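Local coordinates for putative uncharacterized protein (Ustilago maydis, PDB 4GNX), which forms the smallest subunit of the heterotrimeric replication protein A, probably supporting assembly of the complex that binds single-stranded DNA, at the interface of chains A and B. Sequence-based numbering; all coordinates share one arbitrary frame. Chains: chain A, Putative uncharacterized protein; chain B, Putative uncharacterized protein.

The interface of chains A and B. Residues chain A 2, 4, 108, 111-112; chain B 15, 63-64.
Chain A meets the chain B subunit here around one long side chain, B:Arg15, which reaches from helix 14-19 of chain B between the N-terminal segment and the C-terminal end of the modelled chain A. This is a contact between two subunits of the replication protein A heterotrimer; hiding 112 Å², the patch probably adds modestly to holding them together. The CG of B:Arg15 stands anti to the backbone N (chi1 -164°), and the chain then bends at chi2 and chi3, so the aliphatic stretch runs past the end of the short helix 107-110 before the guanidinium turns back towards its own subunit. The tight part of the contact is this stretch: CD of B:Arg15 lies 3.3 Å from the backbone O of A:Ser111, with CG beside the same carbonyl.

Beyond it the head group is gripped unequally. A:Asp112 crosses obliquely and sets OD1 of its carboxylate over the centre of one guanidinium face, 3.6 Å above the plane, the two planes being 66° apart. This is a salt bridge of long reach, NH1 of B:Arg15 to OD1 of A:Asp112 measuring 3.7 Å, so the attraction is better read as charge over a face than as a directed bond. The second chain A end closes in on NH1: the ring of A:Pro4 crosses the arginine at about a right angle, CG of A:Pro4 lying 3.7 Å from NH1 of B:Arg15.

Within chain B, B:Thr63 positions the arginine twice, its OG1 accepting from the backbone N of B:Arg15 at 3.1 Å and its backbone O accepting from NH1, in the carbonyl plane but tilted from that of the guanidinium. The looser side lies towards A:Glu2, whose backbone O sits at the edge of the guanidinium, in its plane, 4.0 Å from NH1 of B:Arg15, while CG of A:Glu2 stays 4.4 Å from the carbonyl carbon C of B:Gly64. No hydrogen bond crosses this small patch.

In the fold, the N-terminal segment and C-terminal tail of chain A converge on helix 14-19 and the loop between strands 54-60 and 65-71 of chain B's OB-fold.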
ATOM      1  N   GLU A   2     -17.164   8.631  27.229  1.00 79.35           N
ATOM      2  CA  GLU A   2     -15.918   8.017  26.823  1.00 69.84           C
ATOM      3  C   GLU A   2     -15.006   9.054  26.216  1.00 64.57           C
ATOM      4  O   GLU A   2     -15.179   9.450  25.065  1.00 63.69           O
ATOM      5  CB  GLU A   2     -16.127   6.832  25.869  1.00 65.96           C
ATOM      6  CG  GLU A   2     -15.139   5.711  26.133  1.00 60.64           C
ATOM      7  CD  GLU A   2     -15.261   5.160  27.544  1.00 62.59           C
ATOM      8  OE1 GLU A   2     -15.441   5.971  28.500  1.00 63.48           O
ATOM      9  OE2 GLU A   2     -15.178   3.912  27.698  1.00 62.83           O
ATOM     10  N   PRO A   4     -11.575  10.042  24.646  1.00 46.52           N
ATOM     11  CA  PRO A   4     -10.524   9.394  23.892  1.00 42.36           C
ATOM     12  C   PRO A   4      -9.349   9.080  24.796  1.00 40.18           C
ATOM     13  O   PRO A   4      -9.078   9.830  25.727  1.00 40.28           O
ATOM     14  CB  PRO A   4     -10.148  10.453  22.858  1.00 41.78           C
ATOM     15  CG  PRO A   4     -11.448  11.136  22.581  1.00 45.31           C
ATOM     16  CD  PRO A   4     -12.170  11.171  23.906  1.00 48.35           C
ATOM     17  N   ASN A 108      -9.189  14.743  14.375  1.00 39.80           N
ATOM     18  CA  ASN A 108     -10.568  14.522  13.890  1.00 42.82           C
ATOM     19  C   ASN A 108     -10.977  13.037  13.857  1.00 40.82           C
ATOM     20  O   ASN A 108     -12.160  12.709  13.957  1.00 41.99           O
ATOM     21  CB  ASN A 108     -10.804  15.204  12.530  1.00 47.13           C
ATOM     22  CG  ASN A 108      -9.653  14.976  11.534  1.00 50.03           C
ATOM     23  OD1 ASN A 108      -8.533  14.577  11.916  1.00 49.45           O
ATOM     24  ND2 ASN A 108      -9.922  15.234  10.241  1.00 52.67           N
ATOM     25  N   SER A 111      -9.555  11.707  18.283  1.00 36.09           N
ATOM     26  CA  SER A 111      -9.801  12.527  19.447  1.00 37.75           C
ATOM     27  C   SER A 111     -11.064  13.347  19.369  1.00 42.21           C
ATOM     28  O   SER A 111     -11.790  13.257  18.385  1.00 43.84           O
ATOM     29  CB  SER A 111      -8.617  13.437  19.667  1.00 36.98           C
ATOM     30  OG  SER A 111      -8.493  13.691  21.063  1.00 39.56           O
ATOM     31  N   ASP A 112     -11.313  14.152  20.406  1.00 46.64           N
ATOM     32  CA  ASP A 112     -12.473  15.066  20.477  1.00 53.69           C
ATOM     33  C   ASP A 112     -12.380  16.313  19.604  1.00 53.37           C
ATOM     34  O   ASP A 112     -12.544  17.437  20.083  1.00 54.85           O
ATOM     35  CB  ASP A 112     -12.705  15.498  21.924  1.00 62.90           C
ATOM     36  CG  ASP A 112     -13.513  14.488  22.703  1.00 70.07           C
ATOM     37  OD1 ASP A 112     -14.255  13.730  22.035  1.00 74.46           O
ATOM     38  OD2 ASP A 112     -13.413  14.451  23.960  1.00 72.70           O
TER
ATOM     39  N   ARG B  15     -14.771   7.023  16.483  1.00 26.97           N
ATOM     40  CA  ARG B  15     -15.029   8.468  16.468  1.00 28.26           C
ATOM     41  C   ARG B  15     -15.726   8.952  15.202  1.00 29.10           C
ATOM     42  O   ARG B  15     -16.674   9.772  15.272  1.00 31.13           O
ATOM     43  CB  ARG B  15     -13.753   9.253  16.610  1.00 28.19           C
ATOM     44  CG  ARG B  15     -13.978  10.705  16.985  1.00 30.20           C
ATOM     45  CD  ARG B  15     -13.939  10.806  18.500  1.00 32.07           C
ATOM     46  NE  ARG B  15     -15.250  11.020  19.103  1.00 33.80           N
ATOM     47  CZ  ARG B  15     -15.573  10.738  20.359  1.00 34.92           C
ATOM     48  NH1 ARG B  15     -14.697  10.181  21.192  1.00 34.19           N
ATOM     49  NH2 ARG B  15     -16.798  11.000  20.775  1.00 37.60           N
ATOM     50  N   THR B  63     -10.763   5.741  20.806  1.00 32.02           N
ATOM     51  CA  THR B  63     -11.260   6.967  20.197  1.00 33.16           C
ATOM     52  C   THR B  63     -12.710   7.281  20.575  1.00 33.87           C
ATOM     53  O   THR B  63     -13.172   8.424  20.441  1.00 34.61           O
ATOM     54  CB  THR B  63     -11.085   6.972  18.663  1.00 33.10           C
ATOM     55  OG1 THR B  63     -12.216   6.344  18.024  1.00 34.63           O
ATOM     56  CG2 THR B  63      -9.794   6.289  18.264  1.00 31.37           C
ATOM     57  N   GLY B  64     -13.418   6.252  21.032  1.00 33.56           N
ATOM     58  CA  GLY B  64     -14.802   6.366  21.513  1.00 35.05           C
ATOM     59  C   GLY B  64     -15.304   4.961  21.790  1.00 34.75           C
ATOM     60  O   GLY B  64     -14.562   3.999  21.581  1.00 34.36           O
TER